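Local coordinates for protein glutathione peroxidase (Schistosoma mansoni, PDB 2V1M) that reduces hydrogen peroxide with two molecules of glutathione, yielding glutathione disulfide and water, as a member of the glutathione peroxidase family, at residues Val33-Val39 against Leu65-Pro71; Gln52-Met56 against Ala154-Glu159; Lys17-Gly21 against Glu83-Lys87. One frame throughout, in Å; residues are numbered along the deposited sequence. Where two conformers were deposited one is given.

Contact 1: Val33-Val39 against Leu65-Pro71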
loop_
_atom_site.group_PDB
_atom_site.type_symbol
_atom_site.label_atom_id
_atom_site.label_comp_id
_atom_site.label_asym_id
_atom_site.label_seq_id
_atom_site.Cartn_x
_atom_site.Cartn_y
_atom_site.Cartn_z
ATOM N N VAL A 33 7.219 -7.177 -7.432
ATOM C CA VAL A 33 5.836 -6.717 -7.572
ATOM C C VAL A 33 5.425 -6.102 -6.248
ATOM O O VAL A 33 5.691 -6.697 -5.200
ATOM C CB VAL A 33 4.913 -7.910 -7.948
ATOM C CG1 VAL A 33 3.434 -7.525 -7.908
ATOM C CG2 VAL A 33 5.298 -8.469 -9.298
ATOM N N CYS A 34 4.773 -4.923 -6.291
ATOM C CA CYS A 34 4.362 -4.270 -5.069
ATOM C C CYS A 34 2.862 -4.091 -5.017
ATOM O O CYS A 34 2.222 -3.754 -6.029
ATOM C CB CYS A 34 5.028 -2.886 -4.905
ATOM S SG CYS A 34 6.829 -2.936 -4.845
ATOM N N LEU A 35 2.308 -4.292 -3.824
ATOM C CA LEU A 35 0.910 -4.000 -3.553
ATOM C C LEU A 35 0.896 -2.884 -2.518
ATOM O O LEU A 35 1.393 -3.082 -1.400
ATOM C CB LEU A 35 0.169 -5.240 -3.039
ATOM C CG LEU A 35 -1.354 -5.018 -2.906
ATOM C CD1 LEU A 35 -2.028 -4.818 -4.288
ATOM C CD2 LEU A 35 -1.963 -6.193 -2.139
ATOM N N ILE A 36 0.424 -1.696 -2.919
ATOM C CA ILE A 36 0.504 -0.505 -2.091
ATOM C C ILE A 36 -0.885 -0.195 -1.553
ATOM O O ILE A 36 -1.848 0.004 -2.361
ATOM C CB ILE A 36 1.102 0.688 -2.896
ATOM C CG1 ILE A 36 2.485 0.282 -3.444
ATOM C CG2 ILE A 36 1.150 1.905 -1.976
ATOM C CD1 ILE A 36 3.195 1.373 -4.237
ATOM N N VAL A 37 -0.999 -0.157 -0.234
ATOM C CA VAL A 37 -2.311 -0.089 0.428
ATOM C C VAL A 37 -2.298 1.063 1.405
ATOM O O VAL A 37 -1.374 1.185 2.211
ATOM C CB VAL A 37 -2.569 -1.431 1.194
ATOM C CG1 VAL A 37 -4.012 -1.432 1.763
ATOM C CG2 VAL A 37 -2.322 -2.611 0.306
ATOM N N ASN A 38 -3.313 1.948 1.360
ATOM C CA ASN A 38 -3.486 2.947 2.420
ATOM C C ASN A 38 -4.321 2.312 3.520
ATOM O O ASN A 38 -5.315 1.657 3.226
ATOM C CB ASN A 38 -4.092 4.245 1.891
ATOM C CG ASN A 38 -5.498 4.057 1.278
ATOM O OD1 ASN A 38 -5.660 3.349 0.270
ATOM N ND2 ASN A 38 -6.499 4.728 1.859
ATOM N N VAL A 39 -3.878 2.469 4.779
ATOM C CA VAL A 39 -4.445 1.705 5.872
ATOM C C VAL A 39 -4.954 2.623 6.971
ATOM O O VAL A 39 -4.669 3.826 7.022
ATOM C CB VAL A 39 -3.410 0.668 6.422
ATOM C CG1 VAL A 39 -3.029 -0.324 5.340
ATOM C CG2 VAL A 39 -2.167 1.372 6.988
ATOM N N LEU A 65 6.707 -10.738 -4.074
ATOM C CA LEU A 65 5.719 -9.748 -3.692
ATOM C C LEU A 65 6.212 -8.909 -2.507
ATOM O O LEU A 65 6.687 -9.489 -1.502
ATOM C CB LEU A 65 4.399 -10.407 -3.292
ATOM C CG LEU A 65 3.315 -9.414 -2.834
ATOM C CD1 LEU A 65 2.850 -8.509 -3.966
ATOM C CD2 LEU A 65 2.134 -10.201 -2.271
ATOM N N ARG A 66 6.035 -7.596 -2.589
ATOM C CA ARG A 66 6.255 -6.691 -1.459
ATOM C C ARG A 66 4.976 -5.897 -1.226
ATOM O O ARG A 66 4.475 -5.240 -2.116
ATOM C CB ARG A 66 7.450 -5.756 -1.746
ATOM C CG ARG A 66 8.770 -6.535 -1.959
ATOM C CD ARG A 66 9.230 -7.223 -0.695
ATOM N NE ARG A 66 10.508 -7.904 -0.911
ATOM C CZ ARG A 66 10.627 -9.148 -1.388
ATOM N NH1 ARG A 66 9.556 -9.845 -1.784
ATOM N NH2 ARG A 66 11.841 -9.687 -1.519
ATOM N N ILE A 67 4.462 -5.966 -0.012
ATOM C CA ILE A 67 3.296 -5.199 0.383
ATOM C C ILE A 67 3.756 -3.991 1.179
ATOM O O ILE A 67 4.574 -4.136 2.114
ATOM C CB ILE A 67 2.305 -6.083 1.211
ATOM C CG1 ILE A 67 1.830 -7.255 0.338
ATOM C CG2 ILE A 67 1.148 -5.238 1.750
ATOM C CD1 ILE A 67 1.054 -8.308 1.137
ATOM N N LEU A 68 3.260 -2.810 0.794
ATOM C CA LEU A 68 3.637 -1.542 1.414
ATOM C C LEU A 68 2.361 -0.927 1.973
ATOM O O LEU A 68 1.415 -0.691 1.210
ATOM C CB LEU A 68 4.258 -0.572 0.405
ATOM C CG LEU A 68 5.616 -0.882 -0.191
ATOM C CD1 LEU A 68 5.655 -2.043 -1.068
ATOM C CD2 LEU A 68 6.092 0.380 -0.902
ATOM N N ALA A 69 2.347 -0.636 3.274
ATOM C CA ALA A 69 1.138 -0.109 3.945
ATOM C C ALA A 69 1.409 1.295 4.469
ATOM O O ALA A 69 2.314 1.510 5.305
ATOM C CB ALA A 69 0.729 -1.025 5.080
ATOM N N PHE A 70 0.601 2.245 3.979
ATOM C CA PHE A 70 0.696 3.664 4.315
ATOM C C PHE A 70 -0.486 4.084 5.177
ATOM O O PHE A 70 -1.601 4.210 4.674
ATOM C CB PHE A 70 0.739 4.509 3.036
ATOM C CG PHE A 70 2.065 4.373 2.321
ATOM C CD1 PHE A 70 3.132 5.195 2.674
ATOM C CD2 PHE A 70 2.232 3.401 1.334
ATOM C CE1 PHE A 70 4.372 5.053 2.076
ATOM C CE2 PHE A 70 3.477 3.255 0.720
ATOM C CZ PHE A 70 4.548 4.074 1.095
ATOM N N PRO A 71 -0.259 4.327 6.472
ATOM C CA PRO A 71 -1.350 4.857 7.315
ATOM C C PRO A 71 -1.791 6.219 6.793
ATOM O O PRO A 71 -0.986 7.022 6.327
ATOM C CB PRO A 71 -0.698 4.995 8.701
ATOM C CG PRO A 71 0.466 3.954 8.669
ATOM C CD PRO A 71 0.985 4.114 7.263
#
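Ile36 and Phe70 meet obliquely on one face of a parallel strand pair, the methyl CG2 of Ile36 lying 3.8 Å from CD2 of the Phe70 ring. That methyl stands anti to the backbone N (chi1 of CG1 -57°), which directs it at the ring. On the same face CD1 of Leu68 rests 4.0 Å from CB of Cys34, with the sulfur beside it, and helix 113-121 covers this layer through Tyr115, Leu118 and Leu114. The other face carries Val33, Leu35, Val37 and Val39 against Leu65, Ile67, Ala69 and Pro71. Here CG1 of Val39 packs on CB of Ala69 at 3.8 Å, while its CG2 lies over N and CA of Pro71; helix 46-60 covers this side. Between the faces run six backbone hydrogen bonds, from Arg66 N to Val33 O (2.8 Å) through to Val39 N to Phe70 O (2.9 Å). The Asn38 amide turns away from Phe70, its ND2 donating to Trp132 O. The mostly apolar faces and the six backbone bonds make this a largely buried pair at the centre of the thioredoxin-like sheet, with strands 99-100 and 136-139 taking up its outer edges.

Contact 2: Gln52-Met56 against Ala154-Glu159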
loop_
_atom_site.group_PDB
_atom_site.type_symbol
_atom_site.label_atom_id
_atom_site.label_comp_id
_atom_site.label_asym_id
_atom_site.label_seq_id
_atom_site.Cartn_x
_atom_site.Cartn_y
_atom_site.Cartn_z
ATOM N N GLN A 52 -5.726 -10.711 5.684
ATOM C CA GLN A 52 -5.476 -11.243 4.346
ATOM C C GLN A 52 -4.115 -10.760 3.816
ATOM O O GLN A 52 -3.428 -11.530 3.137
ATOM C CB GLN A 52 -6.580 -10.865 3.382
ATOM C CG GLN A 52 -7.898 -11.576 3.722
ATOM C CD GLN A 52 -8.956 -11.430 2.647
ATOM O OE1 GLN A 52 -8.723 -10.899 1.566
ATOM N NE2 GLN A 52 -10.136 -11.934 2.932
ATOM N N LEU A 53 -3.770 -9.492 4.055
ATOM C CA LEU A 53 -2.453 -9.016 3.606
ATOM C C LEU A 53 -1.310 -9.807 4.234
ATOM O O LEU A 53 -0.314 -10.107 3.580
ATOM C CB LEU A 53 -2.295 -7.510 3.840
ATOM C CG LEU A 53 -3.214 -6.643 2.982
ATOM C CD1 LEU A 53 -3.199 -5.205 3.548
ATOM C CD2 LEU A 53 -2.720 -6.621 1.518
ATOM N N GLN A 54 -1.416 -10.098 5.536
ATOM C CA GLN A 54 -0.346 -10.865 6.195
ATOM C C GLN A 54 -0.269 -12.296 5.630
ATOM O O GLN A 54 0.845 -12.836 5.460
ATOM C CB GLN A 54 -0.559 -10.855 7.717
ATOM C CG GLN A 54 0.424 -11.738 8.458
ATOM C CD GLN A 54 1.866 -11.482 8.188
ATOM O OE1 GLN A 54 2.279 -10.364 7.797
ATOM N NE2 GLN A 54 2.687 -12.540 8.394
ATOM N N GLU A 55 -1.417 -12.911 5.353
ATOM C CA GLU A 55 -1.416 -14.226 4.698
ATOM C C GLU A 55 -0.791 -14.147 3.302
ATOM O O GLU A 55 -0.047 -15.051 2.885
ATOM C CB GLU A 55 -2.840 -14.790 4.635
ATOM C CG GLU A 55 -3.400 -15.217 5.983
ATOM C CD GLU A 55 -4.903 -14.909 6.221
ATOM O OE1 GLU A 55 -5.657 -14.658 5.263
ATOM O OE2 GLU A 55 -5.351 -14.911 7.402
ATOM N N MET A 56 -1.124 -13.108 2.553
ATOM C CA MET A 56 -0.552 -13.011 1.220
ATOM C C MET A 56 0.939 -12.726 1.244
ATOM O O MET A 56 1.670 -13.300 0.432
ATOM C CB MET A 56 -1.273 -11.965 0.405
ATOM C CG MET A 56 -2.703 -12.333 0.105
ATOM S SD MET A 56 -3.677 -10.988 -0.604
ATOM C CE MET A 56 -2.882 -10.858 -2.209
ATOM N N ALA A 154 -11.402 -7.425 -1.492
ATOM C CA ALA A 154 -10.634 -8.257 -0.590
ATOM C C ALA A 154 -9.214 -8.430 -1.133
ATOM O O ALA A 154 -9.056 -8.733 -2.312
ATOM C CB ALA A 154 -11.298 -9.629 -0.465
ATOM N N PRO A 155 -8.179 -8.328 -0.267
ATOM C CA PRO A 155 -6.819 -8.564 -0.778
ATOM C C PRO A 155 -6.697 -9.894 -1.510
ATOM O O PRO A 155 -6.022 -9.977 -2.529
ATOM C CB PRO A 155 -5.958 -8.491 0.490
ATOM C CG PRO A 155 -6.707 -7.455 1.373
ATOM C CD PRO A 155 -8.187 -7.771 1.117
ATOM N N TYR A 156 -7.352 -10.946 -1.017
ATOM C CA TYR A 156 -7.258 -12.243 -1.674
ATOM C C TYR A 156 -7.696 -12.194 -3.132
ATOM O O TYR A 156 -7.201 -12.987 -3.950
ATOM C CB TYR A 156 -8.101 -13.278 -0.931
ATOM C CG TYR A 156 -7.548 -13.789 0.354
ATOM C CD1 TYR A 156 -6.230 -13.551 0.726
ATOM C CD2 TYR A 156 -8.340 -14.558 1.188
ATOM C CE1 TYR A 156 -5.704 -14.079 1.882
ATOM C CE2 TYR A 156 -7.835 -15.081 2.377
ATOM C CZ TYR A 156 -6.507 -14.832 2.702
ATOM O OH TYR A 156 -6.018 -15.358 3.867
ATOM N N ASP A 157 -8.626 -11.321 -3.462
ATOM C CA ASP A 157 -9.100 -11.234 -4.844
ATOM C C ASP A 157 -8.111 -10.589 -5.790
ATOM O O ASP A 157 -8.342 -10.579 -7.010
ATOM C CB ASP A 157 -10.434 -10.537 -4.885
ATOM C CG ASP A 157 -11.550 -11.392 -4.244
ATOM O OD1 ASP A 157 -11.370 -12.612 -4.104
ATOM O OD2 ASP A 157 -12.613 -10.858 -3.956
ATOM N N ILE A 158 -7.002 -10.086 -5.255
ATOM C CA ILE A 158 -5.930 -9.487 -6.058
ATOM C C ILE A 158 -4.838 -10.533 -6.369
ATOM O O ILE A 158 -3.946 -10.298 -7.200
ATOM C CB ILE A 158 -5.355 -8.259 -5.302
ATOM C CG1 ILE A 158 -6.482 -7.269 -5.007
ATOM C CG2 ILE A 158 -4.235 -7.564 -6.099
ATOM C CD1 ILE A 158 -6.076 -6.133 -4.094
ATOM N N GLU A 159 -4.908 -11.702 -5.728
ATOM C CA GLU A 159 -3.802 -12.647 -5.825
ATOM C C GLU A 159 -3.581 -13.141 -7.262
ATOM O O GLU A 159 -2.432 -13.300 -7.670
ATOM C CB GLU A 159 -4.075 -13.823 -4.886
ATOM C CG GLU A 159 -2.874 -14.683 -4.682
ATOM C CD GLU A 159 -2.869 -15.419 -3.356
ATOM O OE1 GLU A 159 -3.393 -14.918 -2.335
ATOM O OE2 GLU A 159 -2.307 -16.525 -3.367
#
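With CG anti to the carbonyl carbon (chi1 -69°) and the chain extended beyond it, Gln52 runs out from helix 46-60 across the face of the Tyr156 ring. Its CG sits almost over the ring centre, 3.6 Å from the centroid of Tyr156, a CH-pi contact close to the ring normal. The amide follows in the same layer, its plane 7° from that of the ring, so the group is stacked on the aromatic rather than set against its edge. OE1 stays over that face, at the CG end of the ring, and accepts a hydrogen bond from Tyr156 N at 2.9 Å, nearly straight at the hydrogen (168°), although the donor is tilted from the carbonyl plane. One residue thus grips Tyr156 twice, by its ring and by its backbone, and the bond fixes which way the amide is turned.

In one of its two modelled conformers, to which the following contacts apply, Met56 meets the same tyrosine differently. Its CG lies in the ring plane, 3.8 Å from Tyr156 CD1, and SD stands at the edge in a Met-aromatic contact. The extended chi2 brings SD against Pro155, 3.6 Å from CB of Pro155, and the bend at the next torsion turns CE toward that residue's carbonyl. Glu159 brings OE1 alongside Met56 CG, while its OE2 forms a salt bridge with Arg59, a further link to the same helix. Leu53 completes the apolar patch, its CD2 3.9 Å from Pro155 CB, and continues inward to Leu35 of the central sheet. The arrangement is the packing of two neighbouring elements on one side of a thioredoxin-like sheet: helix 46-60, which follows the first central strand, and the turn leading into the C-terminal helix 159-167.

Contact 3: Lys17-Gly21 against Glu83-Lys87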
loop_
_atom_site.group_PDB
_atom_site.type_symbol
_atom_site.label_atom_id
_atom_site.label_comp_id
_atom_site.label_asym_id
_atom_site.label_seq_id
_atom_site.Cartn_x
_atom_site.Cartn_y
_atom_site.Cartn_z
ATOM N N LYS A 17 9.028 7.991 4.431
ATOM C CA LYS A 17 9.463 7.669 5.789
ATOM C C LYS A 17 8.756 6.385 6.240
ATOM O O LYS A 17 7.529 6.292 6.211
ATOM C CB LYS A 17 9.094 8.836 6.702
ATOM C CG LYS A 17 9.700 8.745 8.111
ATOM C CD LYS A 17 9.327 9.953 8.993
ATOM C CE LYS A 17 9.773 11.303 8.397
ATOM N NZ LYS A 17 11.230 11.349 8.249
ATOM N N ASP A 18 9.544 5.405 6.683
ATOM C CA ASP A 18 8.949 4.161 7.186
ATOM C C ASP A 18 8.385 4.367 8.603
ATOM O O ASP A 18 8.515 5.454 9.184
ATOM C CB ASP A 18 9.906 2.962 7.033
ATOM C CG ASP A 18 10.958 2.821 8.122
ATOM O OD1 ASP A 18 10.902 3.502 9.164
ATOM O OD2 ASP A 18 11.832 1.940 7.900
ATOM N N ILE A 19 7.753 3.339 9.148
ATOM C CA ILE A 19 7.010 3.539 10.409
ATOM C C ILE A 19 7.928 3.789 11.602
ATOM O O ILE A 19 7.465 4.264 12.630
ATOM C CB ILE A 19 5.992 2.430 10.667
ATOM C CG1 ILE A 19 4.879 2.873 11.633
ATOM C CG2 ILE A 19 6.722 1.150 11.114
ATOM C CD1 ILE A 19 3.648 1.975 11.548
ATOM N N ASN A 20 9.206 3.440 11.442
ATOM C CA ASN A 20 10.233 3.693 12.472
ATOM C C ASN A 20 10.893 5.054 12.324
ATOM O O ASN A 20 11.812 5.389 13.107
ATOM C CB ASN A 20 11.312 2.610 12.407
ATOM C CG ASN A 20 10.741 1.222 12.691
ATOM O OD1 ASN A 20 9.858 1.083 13.557
ATOM N ND2 ASN A 20 11.208 0.215 11.962
ATOM N N GLY A 21 10.437 5.843 11.346
ATOM C CA GLY A 21 11.022 7.160 11.104
ATOM C C GLY A 21 12.220 7.130 10.177
ATOM O O GLY A 21 12.864 8.184 10.002
ATOM N N GLU A 83 2.659 6.863 14.979
ATOM C CA GLU A 83 3.303 5.707 14.351
ATOM C C GLU A 83 3.622 4.608 15.353
ATOM O O GLU A 83 3.427 3.437 15.041
ATOM C CB GLU A 83 4.583 6.140 13.624
ATOM C CG GLU A 83 4.321 6.819 12.279
ATOM C CD GLU A 83 3.795 8.246 12.296
ATOM O OE1 GLU A 83 3.727 8.915 13.375
ATOM O OE2 GLU A 83 3.451 8.763 11.190
ATOM N N ALA A 84 4.175 4.938 16.528
ATOM C CA ALA A 84 4.582 3.843 17.446
ATOM C C ALA A 84 3.361 3.013 17.831
ATOM O O ALA A 84 3.460 1.777 17.936
ATOM C CB ALA A 84 5.293 4.387 18.656
ATOM N N GLU A 85 2.240 3.665 18.083
ATOM C CA GLU A 85 1.038 2.968 18.483
ATOM C C GLU A 85 0.440 2.171 17.327
ATOM O O GLU A 85 -0.046 1.046 17.539
ATOM C CB GLU A 85 0.037 3.956 19.049
ATOM C CG GLU A 85 -1.258 3.321 19.517
ATOM C CD GLU A 85 -2.196 4.289 20.264
ATOM O OE1 GLU A 85 -1.893 5.493 20.395
ATOM O OE2 GLU A 85 -3.277 3.814 20.694
ATOM N N ILE A 86 0.431 2.736 16.121
ATOM C CA ILE A 86 -0.004 1.963 14.945
ATOM C C ILE A 86 0.855 0.688 14.809
ATOM O O ILE A 86 0.353 -0.440 14.597
ATOM C CB ILE A 86 0.091 2.816 13.673
ATOM C CG1 ILE A 86 -0.910 3.991 13.733
ATOM C CG2 ILE A 86 -0.183 1.940 12.433
ATOM C CD1 ILE A 86 -0.646 5.042 12.681
ATOM N N LYS A 87 2.167 0.857 14.886
ATOM C CA LYS A 87 3.084 -0.271 14.725
ATOM C C LYS A 87 2.795 -1.347 15.763
ATOM O O LYS A 87 2.723 -2.541 15.443
ATOM C CB LYS A 87 4.525 0.204 14.852
ATOM C CG LYS A 87 5.548 -0.939 14.638
ATOM C CD LYS A 87 6.975 -0.498 14.932
ATOM C CE LYS A 87 7.966 -1.623 14.695
ATOM N NZ LYS A 87 9.346 -1.241 15.054
#
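Ile19, whose side chain reaches Glu83, Ile86 and Lys87, sits in a type I beta turn that begins at Asp18. Asp18 prepares the turn without touching the helix: its OD1 accepts from Asn20 N at 2.8 Å, an Asx turn, and also from Val22 N, while its backbone O takes a bond from Gly21 N. The carboxylate is met by Asn20 N from above its plane, and these bonds hold the two residues that follow in place.

Ile19 makes the apolar part of the contact. CG1 is anti to the backbone N (chi1 -158°) and the chain extends on to CD1, which takes it over the first turn of helix 83-94. CG1 lies 3.8 Å from Glu83 CB, and CD1 touches two residues, Ile86 through its CG2 (3.9 Å from Ile19 CD1) and Lys87 through its CB (3.8 Å from the same methyl). The backbone O of Ile19 also borders Glu83 CB, at 3.6 Å. Of the Glu83 side chain CB and CG take part, and its backbone O lies beside Ile19 CG1 and CD1; bent at chi2, the side chain carries its carboxylate away, where OE2 accepts from Lys103 N.

Asn20 supplies the polar part. Its OD1 accepts a hydrogen bond from Lys87 NZ at 2.8 Å, the donor tilted 21° from the amide's carbonyl plane. Lys87, fully extended, crosses Asn20 at about a right angle; its CD and CE run alongside OD1 of Asn20 and NZ makes the bond. Gly21 closes the turn with a positive phi (87°). The whole is a beta-hairpin turn, joining strands 15-17 and 23-25, laid against the N-terminal turn of helix 83-94; it joins the small N-terminal hairpin to the thioredoxin-like body of the glutathione peroxidase fold.

From the N terminus, the chain first passes the hairpin turn 17-21, which meets helix 83-94 to close contact 3 across 61 residues. Within that loop strand 33-39 runs through the centre, helix 46-60 follows, and strand 65-71 lies parallel beside strand 33-39, so contact 1 closes a beta-alpha-beta unit wholly enclosed by contact 3. Segment 52-56 lies on the crossover helix itself, but its partner 154-159 comes much later; contact 2 therefore crosses both others. The Leu53 side chain of contact 2 packs on Leu35 of contact 1, and its backbone O borders Ile67 CD1; Pro71 touches Ile86 of contact 3, whereas contacts 2 and 3 stay about 11 Å apart at their nearest atoms.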